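Local coordinates for peptidyl-tRNA hydrolase (Sulfolobus solfataricus, PDB 1XTY), which hydrolyses peptidyl-tRNAs that may drop off the ribosome during protein synthesis, separating the N-acyl-amino acid from the tRNA, at residues A[23-26]-A[27-31]; A[30-33]-A[34-38]; A[40-43]-A[44-47]; A[64-67]-A[68-72]; A[107-110]-A[111-114]. One frame throughout, in Å; residues are numbered along the deposited sequence.

Contact 1. Residues A[23-26]-A[27-31]; sequences VAHA and AVTLV
His25 and Thr29 provide the polar side-chain meeting, one helical turn apart. The imidazole leaves its helix with CG trans to the backbone N (chi1 -165°), and its end comes round toward the next turn, where His25 ND1 stands 3.3 Å from Thr29 OG1. The hydroxyl lies at the ring's edge, near its plane, rather than over a face. Thr29 chi1 of -67° places OG1 beside its own backbone N, and the oxygen also comes within 3.0 Å of His25 O. The same hydroxyl is hydrogen-bonded to Gln54 NE2 of the second subunit, so this polar cluster lies at the dimer interface.

Backbone bonds of the i to i+4 kind join the two halves. Ala27 N donates to Val23 O at 3.0 Å, and Val28 N to Ala24 O at 3.0 Å (166°). Thr29 N reaches His25 O at 3.0 Å, while Leu30 N to Ala26 O is longer at 3.2 Å. These belong to the middle of helix 16-35, a long helix lying on the mixed sheet of the PTH2 fold. Ala26 O has a further donor in Ser82 OG of strand 81-85.

The remaining side-chain approaches are of methyl and methine groups to the helix carbonyls. Val28 CG2 lies 3.2 Å from Ala24 O, and Leu30 CG rests against Ala26 O. The small side chains of Ala26 and Ala27 probably let the helix sit close to its surroundings: Ala26 packs on Ile84 and Ala27 on Met4, while Ala27 also meets Val28 of the second subunit.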
# COMPACT_ATOMS: atom_id res chain seq x y z
N VAL A 23 0.30 -5.50 2.52
CA VAL A 23 0.21 -4.25 3.25
C VAL A 23 -0.40 -3.16 2.36
O VAL A 23 -1.21 -2.35 2.81
CB VAL A 23 1.61 -3.80 3.77
CG1 VAL A 23 1.55 -2.38 4.32
CG2 VAL A 23 2.07 -4.76 4.86
N ALA A 24 -0.01 -3.16 1.09
CA ALA A 24 -0.54 -2.18 0.14
C ALA A 24 -2.04 -2.44 -0.06
O ALA A 24 -2.82 -1.51 -0.25
CB ALA A 24 0.19 -2.29 -1.20
N HIS A 25 -2.42 -3.72 -0.00
CA HIS A 25 -3.82 -4.12 -0.16
C HIS A 25 -4.61 -3.57 1.04
O HIS A 25 -5.70 -3.01 0.88
CB HIS A 25 -3.91 -5.66 -0.18
CG HIS A 25 -5.22 -6.19 -0.69
ND1 HIS A 25 -6.37 -5.43 -0.74
CD2 HIS A 25 -5.57 -7.42 -1.12
CE1 HIS A 25 -7.37 -6.17 -1.19
NE2 HIS A 25 -6.91 -7.39 -1.43
N ALA A 26 -4.04 -3.72 2.23
CA ALA A 26 -4.70 -3.22 3.44
C ALA A 26 -4.89 -1.71 3.38
O ALA A 26 -5.96 -1.21 3.71
CB ALA A 26 -3.87 -3.60 4.68
N ALA A 27 -3.86 -0.99 2.95
CA ALA A 27 -3.93 0.47 2.87
C ALA A 27 -4.94 0.98 1.85
O ALA A 27 -5.71 1.90 2.15
CB ALA A 27 -2.54 1.04 2.57
N VAL A 28 -4.94 0.40 0.65
CA VAL A 28 -5.86 0.84 -0.39
C VAL A 28 -7.31 0.55 -0.01
O VAL A 28 -8.19 1.39 -0.20
CB VAL A 28 -5.54 0.18 -1.74
CG1 VAL A 28 -6.61 0.51 -2.77
CG2 VAL A 28 -4.18 0.66 -2.23
N THR A 29 -7.56 -0.64 0.53
CA THR A 29 -8.91 -1.00 0.94
C THR A 29 -9.43 -0.02 2.00
O THR A 29 -10.59 0.39 1.95
CB THR A 29 -8.95 -2.45 1.47
OG1 THR A 29 -8.68 -3.35 0.39
CG2 THR A 29 -10.33 -2.78 2.05
N LEU A 30 -8.58 0.37 2.94
CA LEU A 30 -8.98 1.32 3.97
C LEU A 30 -9.37 2.66 3.35
O LEU A 30 -10.46 3.18 3.58
CB LEU A 30 -7.84 1.56 4.97
CG LEU A 30 -7.65 0.55 6.10
CD1 LEU A 30 -6.37 0.90 6.86
CD2 LEU A 30 -8.85 0.60 7.04
N VAL A 31 -8.46 3.23 2.55
CA VAL A 31 -8.70 4.51 1.91
C VAL A 31 -9.97 4.52 1.05
O VAL A 31 -10.79 5.44 1.16
CB VAL A 31 -7.46 4.91 1.05
CG1 VAL A 31 -7.77 6.13 0.20
CG2 VAL A 31 -6.29 5.22 1.98

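Contact 2. Residues A[30-33]-A[34-38]; sequences LVVS and IINSN
The last turn of helix 16-35 runs through this stretch, where Val31 and Val32 meet Ile35 and Asn36 one turn on, before the chain leaves the helix. Ile35 N donates to Val31 O at 3.0 Å (166°), and Asn36 N to Val32 O at 3.0 Å. The side chains of Val31 and Ile35 lie side by side and point the same way, CG1 of Val31 3.8 Å from CD1 of Ile35. Those of Val32 and Asn36 also lie alongside each other, Val32 CG1 3.4 Å from Asn36 ND2. Val31, Val32 and Ile35 also pack on the second subunit, Ile35 against its own counterpart.

Leu30 O is gripped twice, by Ile34 N at 3.0 Å and by Ser33 OG at 2.6 Å. The hydroxyl gets there because chi1 of 70° sets OG between the backbone N and the carbonyl carbon, folded back over the preceding turn. With an alanine at Ser33, Leu30 O would probably be left without its hydroxyl donor and depend more heavily on Ile34 N. Ser33 OG thus adds a second donor inside the helix, whereas at its end Ser37 supplies both donors to Ile34 O, through OG at 2.7 Å and N at 3.0 Å.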
# COMPACT_ATOMS: atom_id res chain seq x y z
N LEU A 30 -8.58 0.37 2.94
CA LEU A 30 -8.98 1.32 3.97
C LEU A 30 -9.37 2.66 3.35
O LEU A 30 -10.46 3.18 3.58
CB LEU A 30 -7.84 1.56 4.97
CG LEU A 30 -7.65 0.55 6.10
CD1 LEU A 30 -6.37 0.90 6.86
CD2 LEU A 30 -8.85 0.60 7.04
N VAL A 31 -8.46 3.23 2.55
CA VAL A 31 -8.70 4.51 1.91
C VAL A 31 -9.97 4.52 1.05
O VAL A 31 -10.79 5.44 1.16
CB VAL A 31 -7.46 4.91 1.05
CG1 VAL A 31 -7.77 6.13 0.20
CG2 VAL A 31 -6.29 5.22 1.98
N VAL A 32 -10.16 3.49 0.23
CA VAL A 32 -11.35 3.43 -0.61
C VAL A 32 -12.63 3.26 0.22
O VAL A 32 -13.67 3.85 -0.10
CB VAL A 32 -11.23 2.29 -1.65
CG1 VAL A 32 -12.54 2.13 -2.42
CG2 VAL A 32 -10.10 2.62 -2.63
N SER A 33 -12.56 2.47 1.29
CA SER A 33 -13.74 2.26 2.13
C SER A 33 -14.15 3.57 2.82
O SER A 33 -15.34 3.83 3.03
CB SER A 33 -13.46 1.19 3.19
OG SER A 33 -12.54 1.66 4.16
N ILE A 34 -13.17 4.39 3.17
CA ILE A 34 -13.44 5.67 3.82
C ILE A 34 -14.05 6.66 2.84
O ILE A 34 -15.03 7.34 3.14
CB ILE A 34 -12.14 6.25 4.42
CG1 ILE A 34 -11.67 5.37 5.58
CG2 ILE A 34 -12.35 7.70 4.86
CD1 ILE A 34 -10.29 5.71 6.09
N ILE A 35 -13.46 6.74 1.65
CA ILE A 35 -13.95 7.65 0.62
C ILE A 35 -15.38 7.30 0.22
O ILE A 35 -16.20 8.19 -0.04
CB ILE A 35 -13.04 7.59 -0.63
CG1 ILE A 35 -11.68 8.20 -0.30
CG2 ILE A 35 -13.68 8.34 -1.80
CD1 ILE A 35 -10.64 8.03 -1.40
N ASN A 36 -15.69 6.01 0.18
CA ASN A 36 -17.02 5.54 -0.19
C ASN A 36 -18.01 5.57 0.98
O ASN A 36 -19.19 5.27 0.80
CB ASN A 36 -16.96 4.12 -0.75
CG ASN A 36 -16.31 4.06 -2.12
OD1 ASN A 36 -16.24 5.06 -2.83
ND2 ASN A 36 -15.84 2.87 -2.49
N SER A 37 -17.54 5.93 2.16
CA SER A 37 -18.42 5.99 3.33
C SER A 37 -19.08 7.36 3.44
O SER A 37 -18.85 8.24 2.61
CB SER A 37 -17.63 5.73 4.61
OG SER A 37 -16.90 6.89 4.99
N ASN A 38 -19.89 7.52 4.47
CA ASN A 38 -20.56 8.79 4.73
C ASN A 38 -20.17 9.21 6.14
O ASN A 38 -20.84 10.02 6.78
CB ASN A 38 -22.08 8.62 4.64
CG ASN A 38 -22.58 7.41 5.40
OD1 ASN A 38 -22.25 7.22 6.57
ND2 ASN A 38 -23.37 6.58 4.73

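Contact 3. Residues A[40-43]-A[44-47]; sequences LRWK and EWLN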
# COMPACT_ATOMS: atom_id res chain seq x y z
N LEU A 40 -18.20 11.30 8.30
CA LEU A 40 -17.47 12.56 8.27
C LEU A 40 -16.18 12.56 9.07
O LEU A 40 -15.17 13.10 8.63
CB LEU A 40 -18.38 13.69 8.75
CG LEU A 40 -19.56 14.00 7.82
CD1 LEU A 40 -20.44 15.07 8.44
CD2 LEU A 40 -19.03 14.44 6.46
N ARG A 41 -16.21 11.95 10.25
CA ARG A 41 -15.01 11.90 11.07
C ARG A 41 -13.89 11.16 10.33
O ARG A 41 -12.76 11.64 10.27
CB ARG A 41 -15.30 11.21 12.40
CG ARG A 41 -14.09 11.08 13.31
CD ARG A 41 -13.65 12.42 13.87
NE ARG A 41 -14.55 12.90 14.91
CZ ARG A 41 -14.35 14.01 15.62
NH1 ARG A 41 -13.27 14.76 15.39
NH2 ARG A 41 -15.21 14.37 16.56
N TRP A 42 -14.21 10.00 9.76
CA TRP A 42 -13.21 9.22 9.03
C TRP A 42 -12.62 10.01 7.86
O TRP A 42 -11.41 9.97 7.62
CB TRP A 42 -13.83 7.93 8.48
CG TRP A 42 -14.22 6.93 9.51
CD1 TRP A 42 -14.14 7.06 10.87
CD2 TRP A 42 -14.76 5.62 9.27
NE1 TRP A 42 -14.60 5.91 11.48
CE2 TRP A 42 -14.98 5.02 10.52
CE3 TRP A 42 -15.08 4.91 8.10
CZ2 TRP A 42 -15.51 3.73 10.65
CZ3 TRP A 42 -15.60 3.62 8.23
CH2 TRP A 42 -15.81 3.05 9.49
N LYS A 43 -13.48 10.72 7.13
CA LYS A 43 -13.03 11.51 5.99
C LYS A 43 -12.11 12.65 6.41
O LYS A 43 -11.16 12.99 5.70
CB LYS A 43 -14.23 12.04 5.20
CG LYS A 43 -14.98 10.95 4.45
CD LYS A 43 -16.16 11.50 3.67
CE LYS A 43 -16.86 10.39 2.91
NZ LYS A 43 -18.11 10.87 2.24
N GLU A 44 -12.39 13.23 7.57
CA GLU A 44 -11.56 14.31 8.08
C GLU A 44 -10.18 13.74 8.41
O GLU A 44 -9.16 14.33 8.05
CB GLU A 44 -12.18 14.93 9.34
CG GLU A 44 -13.55 15.56 9.09
CD GLU A 44 -14.18 16.10 10.36
OE1 GLU A 44 -14.30 15.34 11.34
OE2 GLU A 44 -14.57 17.29 10.36
N TRP A 45 -10.15 12.60 9.09
CA TRP A 45 -8.87 11.97 9.43
C TRP A 45 -8.09 11.60 8.17
O TRP A 45 -6.87 11.73 8.14
CB TRP A 45 -9.08 10.71 10.27
CG TRP A 45 -9.61 10.95 11.66
CD1 TRP A 45 -9.49 12.09 12.41
CD2 TRP A 45 -10.30 10.00 12.48
NE1 TRP A 45 -10.06 11.90 13.64
CE2 TRP A 45 -10.56 10.63 13.71
CE3 TRP A 45 -10.72 8.67 12.29
CZ2 TRP A 45 -11.23 9.98 14.76
CZ3 TRP A 45 -11.38 8.03 13.33
CH2 TRP A 45 -11.63 8.69 14.55
N LEU A 46 -8.80 11.11 7.15
CA LEU A 46 -8.13 10.72 5.91
C LEU A 46 -7.47 11.93 5.24
O LEU A 46 -6.31 11.87 4.82
CB LEU A 46 -9.13 10.07 4.95
CG LEU A 46 -8.59 9.64 3.58
CD1 LEU A 46 -7.51 8.58 3.76
CD2 LEU A 46 -9.74 9.08 2.74
N ASN A 47 -8.20 13.04 5.15
CA ASN A 47 -7.65 14.24 4.54
C ASN A 47 -6.41 14.74 5.27
O ASN A 47 -5.42 15.12 4.63
CB ASN A 47 -8.70 15.36 4.51
CG ASN A 47 -9.80 15.08 3.52
OD1 ASN A 47 -9.54 14.81 2.34
ND2 ASN A 47 -11.05 15.16 3.98
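Glu44, Trp45, Leu46 and Asn47 each turn their backbone N on the carbonyl oxygen four residues back, in an unbroken run of helical bonds from Leu40 O to Lys43 O; that between Trp45 N and Arg41 O measures 3.0 Å.

The indole of Trp45 carries most of the side-chain contact. Arg41 lays its aliphatic stem over one face of the six-membered ring: CG lies 3.6 Å from the Trp45 ring centroid and 19° off the normal, a CH-pi contact displaced toward the rim. The stem reaches the ring because Arg41 CG is trans to its backbone N (chi1 179°) and the chain then bends at chi2 and chi3. Arg41 CD follows, 3.5 Å from Trp45 CZ2. Arg41 NH1 stays 4.2 Å from Glu44 OE1, and the oxygen lies well out of the guanidinium plane, so the attraction is one of charge alone.

Trp42 approaches the same indole with its pyrrole part. The planes are 22° apart but slid so far that the rings barely overlap, with Trp42 CD1 3.8 Å from Trp45 CZ3. Glu44 CG meanwhile rests close to Leu40 O, at 3.0 Å, over the first turn.

Polar ends have partners beyond these turns: Trp42 NE1 donates to Asn78 O, and Lys43 NZ to Ser37 O. Within the fold, helix 40-51 leans on helix 16-35 through Leu46, which meets Val31, Ile34 and Ile35, and through Trp42 on Ile34, while Trp45 covers Ala105 and Pro106 at the end of strand 97-106.

Contact 4. Residues A[64-67]-A[68-72]; sequences LDEI and ISRAK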
# COMPACT_ATOMS: atom_id res chain seq x y z
N LEU A 64 -3.26 -15.55 14.43
CA LEU A 64 -4.49 -15.04 13.86
C LEU A 64 -5.38 -14.45 14.95
O LEU A 64 -6.04 -13.44 14.74
CB LEU A 64 -5.23 -16.16 13.13
CG LEU A 64 -6.55 -15.77 12.46
CD1 LEU A 64 -6.28 -14.75 11.36
CD2 LEU A 64 -7.21 -17.00 11.88
N ASP A 65 -5.40 -15.09 16.12
CA ASP A 65 -6.23 -14.61 17.21
C ASP A 65 -5.88 -13.19 17.65
O ASP A 65 -6.75 -12.42 18.03
CB ASP A 65 -6.14 -15.54 18.42
CG ASP A 65 -6.69 -16.92 18.14
OD1 ASP A 65 -7.48 -17.07 17.18
OD2 ASP A 65 -6.36 -17.86 18.89
N GLU A 66 -4.60 -12.84 17.59
CA GLU A 66 -4.19 -11.50 17.98
C GLU A 66 -4.68 -10.46 16.98
O GLU A 66 -4.87 -9.30 17.32
CB GLU A 66 -2.67 -11.46 18.14
CG GLU A 66 -2.21 -12.45 19.21
CD GLU A 66 -0.72 -12.43 19.43
OE1 GLU A 66 0.04 -12.62 18.45
OE2 GLU A 66 -0.30 -12.24 20.60
N ILE A 67 -4.90 -10.88 15.74
CA ILE A 67 -5.41 -9.96 14.73
C ILE A 67 -6.91 -9.77 14.94
O ILE A 67 -7.41 -8.66 14.86
CB ILE A 67 -5.11 -10.49 13.30
CG1 ILE A 67 -3.70 -10.04 12.89
CG2 ILE A 67 -6.17 -9.99 12.31
CD1 ILE A 67 -3.35 -10.26 11.44
N ILE A 68 -7.62 -10.86 15.22
CA ILE A 68 -9.06 -10.79 15.45
C ILE A 68 -9.33 -9.93 16.68
O ILE A 68 -10.26 -9.13 16.71
CB ILE A 68 -9.66 -12.20 15.68
CG1 ILE A 68 -9.39 -13.09 14.46
CG2 ILE A 68 -11.16 -12.09 15.95
CD1 ILE A 68 -10.01 -12.60 13.17
N SER A 69 -8.50 -10.11 17.70
CA SER A 69 -8.64 -9.35 18.93
C SER A 69 -8.57 -7.86 18.66
O SER A 69 -9.38 -7.09 19.17
CB SER A 69 -7.53 -9.74 19.91
OG SER A 69 -7.54 -8.89 21.04
N ARG A 70 -7.61 -7.45 17.84
CA ARG A 70 -7.44 -6.04 17.53
C ARG A 70 -8.48 -5.49 16.55
O ARG A 70 -8.81 -4.31 16.59
CB ARG A 70 -6.02 -5.79 17.05
CG ARG A 70 -5.02 -6.06 18.17
CD ARG A 70 -3.58 -5.80 17.80
NE ARG A 70 -2.70 -6.00 18.95
CZ ARG A 70 -2.57 -7.15 19.60
NH1 ARG A 70 -3.25 -8.22 19.22
NH2 ARG A 70 -1.76 -7.23 20.65
N ALA A 71 -9.00 -6.35 15.68
CA ALA A 71 -10.03 -5.91 14.74
C ALA A 71 -11.30 -5.61 15.55
O ALA A 71 -12.02 -4.66 15.26
CB ALA A 71 -10.30 -7.00 13.69
N LYS A 72 -11.56 -6.43 16.56
CA LYS A 72 -12.75 -6.23 17.39
C LYS A 72 -12.61 -4.91 18.16
O LYS A 72 -13.58 -4.18 18.33
CB LYS A 72 -12.89 -7.41 18.36
CG LYS A 72 -14.19 -7.45 19.15
CD LYS A 72 -14.17 -6.53 20.35
CE LYS A 72 -15.39 -6.74 21.23
NZ LYS A 72 -16.66 -6.60 20.46
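With chi1 of -65° Arg70 places CG beside its backbone N and trans to the carbonyl carbon; the chain then runs extended to NE, and chi4 of 61° turns the guanidinium back toward Glu66, one turn earlier in helix 64-76. This helix packs on the mixed sheet of the PTH2 fold, and the turns described here lie across the centre of the chain from residues 23-31.

The result is a side-chain to backbone hydrogen bond: Arg70 NH1 donates to Glu66 O at 2.7 Å, and the oxygen lies at the edge of the guanidinium, in its plane. The N-H points at it less than straight, at 139°, and NH1 comes to the carbonyl from well off its axis. Arg70 N also reaches Glu66 O, but weakly, at 3.3 Å, so the side chain supplements a stretched helical bond. An alanine in place of Arg70 would probably leave Glu66 O with that weak backbone donor as its main hold on this turn. Arg70 NH2 also forms a long, weak ion pair with Asp116.

The neighbouring bonds are shorter: Ser69 N binds Asp65 O at 2.9 Å, and Ala71 N binds Ile67 O at 2.9 Å. Leu64 O takes two donors, Ile67 N and Ile68 N. Ile67 and Ala71 face the sheet, both packing on Leu100, and Ile67 also touches Val61 and Arg9. Leu64 and Ile68 meet only loosely, Leu64 CG lying 4.4 Å from Ile68 CG1.

Contact 5. Residues A[107-110]-A[111-114]; sequences ENLV and DSIT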
# COMPACT_ATOMS: atom_id res chain seq x y z
N GLU A 107 -3.05 8.92 16.34
CA GLU A 107 -2.15 7.86 16.76
C GLU A 107 -2.33 7.36 18.19
O GLU A 107 -2.11 6.19 18.47
CB GLU A 107 -0.69 8.28 16.53
CG GLU A 107 -0.22 9.45 17.35
CD GLU A 107 1.21 9.82 17.00
OE1 GLU A 107 2.08 8.93 17.09
OE2 GLU A 107 1.45 10.98 16.64
N ASN A 108 -2.73 8.25 19.10
CA ASN A 108 -2.94 7.83 20.48
C ASN A 108 -4.21 6.99 20.56
O ASN A 108 -4.34 6.11 21.41
CB ASN A 108 -3.05 9.05 21.40
CG ASN A 108 -1.74 9.80 21.51
OD1 ASN A 108 -1.72 11.01 21.75
ND2 ASN A 108 -0.64 9.08 21.35
N LEU A 109 -5.14 7.26 19.65
CA LEU A 109 -6.38 6.51 19.62
C LEU A 109 -6.04 5.13 19.08
O LEU A 109 -6.47 4.11 19.62
CB LEU A 109 -7.41 7.21 18.71
CG LEU A 109 -8.81 6.61 18.70
CD1 LEU A 109 -9.36 6.56 20.13
CD2 LEU A 109 -9.72 7.44 17.82
N VAL A 110 -5.24 5.09 18.02
CA VAL A 110 -4.84 3.82 17.43
C VAL A 110 -3.93 3.05 18.38
O VAL A 110 -3.96 1.82 18.42
CB VAL A 110 -4.11 4.03 16.09
CG1 VAL A 110 -3.80 2.68 15.45
CG2 VAL A 110 -4.97 4.87 15.15
N ASP A 111 -3.12 3.78 19.16
CA ASP A 111 -2.22 3.13 20.11
C ASP A 111 -2.98 2.39 21.20
O ASP A 111 -2.46 1.45 21.79
CB ASP A 111 -1.27 4.15 20.76
CG ASP A 111 -0.13 4.56 19.85
OD1 ASP A 111 0.43 3.68 19.17
OD2 ASP A 111 0.21 5.76 19.83
N SER A 112 -4.21 2.81 21.47
CA SER A 112 -5.01 2.14 22.48
C SER A 112 -5.40 0.76 21.95
O SER A 112 -6.17 0.04 22.59
CB SER A 112 -6.26 2.96 22.82
OG SER A 112 -7.16 3.03 21.74
N ILE A 113 -4.84 0.42 20.79
CA ILE A 113 -5.10 -0.87 20.14
C ILE A 113 -3.82 -1.62 19.80
O ILE A 113 -3.71 -2.82 20.03
CB ILE A 113 -5.85 -0.70 18.80
CG1 ILE A 113 -7.14 0.08 19.00
CG2 ILE A 113 -6.15 -2.07 18.21
CD1 ILE A 113 -7.89 0.32 17.70
N THR A 114 -2.85 -0.91 19.22
CA THR A 114 -1.60 -1.53 18.80
C THR A 114 -0.32 -0.96 19.42
O THR A 114 0.77 -1.17 18.89
CB THR A 114 -1.45 -1.45 17.27
OG1 THR A 114 -1.31 -0.07 16.88
CG2 THR A 114 -2.67 -2.04 16.58
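Asp111 N donates to Glu107 O at 2.7 Å, at the start of helix 107-114. The carboxylate of Asp111 folds back over the same turn, since its CG sits beside the backbone N (chi1 -77°). This brings Asp111 OD2 up against Glu107 O, also at 2.7 Å, acceptor against acceptor with no hydrogen bond between them. Asp111 OD2 also comes near the acidic end of Glu107, 4.6 Å from OE1, a like-charge approach probably eased by the salt bridge of Glu107 OE1 to Lys3 NZ.

Near the other end Thr114 N reaches Val110 O at 3.1 Å (157°), in the carbonyl plane, a regular i to i+4 bond. The side chains of Val110 and Thr114 lie side by side, pointing the same way, with Val110 CG1 4.0 Å from Thr114 OG1.

Ser112 bends back to Leu109 in two ways. Its N donates to Leu109 O at 3.2 Å from above the carbonyl plane rather than on a lone pair, and its OG also approaches that oxygen, though so closely that the exact length is doubtful. The bond of Ser112 N to Asn108 O is weak, so this one nitrogen is held better by the i+3 partner than by the i+4 one.

Val110 and Thr114 rest on Val5 of strand 2-9, with Val110 also on Ala105 and Thr114 on Ile102 of strand 97-106. Ile113 covers Ile102 as well and meets Arg70, Lys73 and Ala74 of helix 64-76.

How the contacts relate
All five contacts are local to helices, so none closes a long loop, and they follow one another along the chain. Contacts 1 and 2 share Leu30 and Val31 on helix 16-35, both at the dimer interface; the rest neither nest nor cross. The chain then turns into contact 3, where Ile34 and Ser37 of contact 2 meet Leu46 and Lys43, joining the first two helices. Contact 4, after strand 56-61, lies across the chain's centre from contact 1, their centres about 17 Å apart. Contact 5, following strand 97-106, touches contact 4 through Arg70 and Thr114 and contact 3 through Leu109 and Trp45, so helix 107-114 touches both helix 64-76 and helix 40-51.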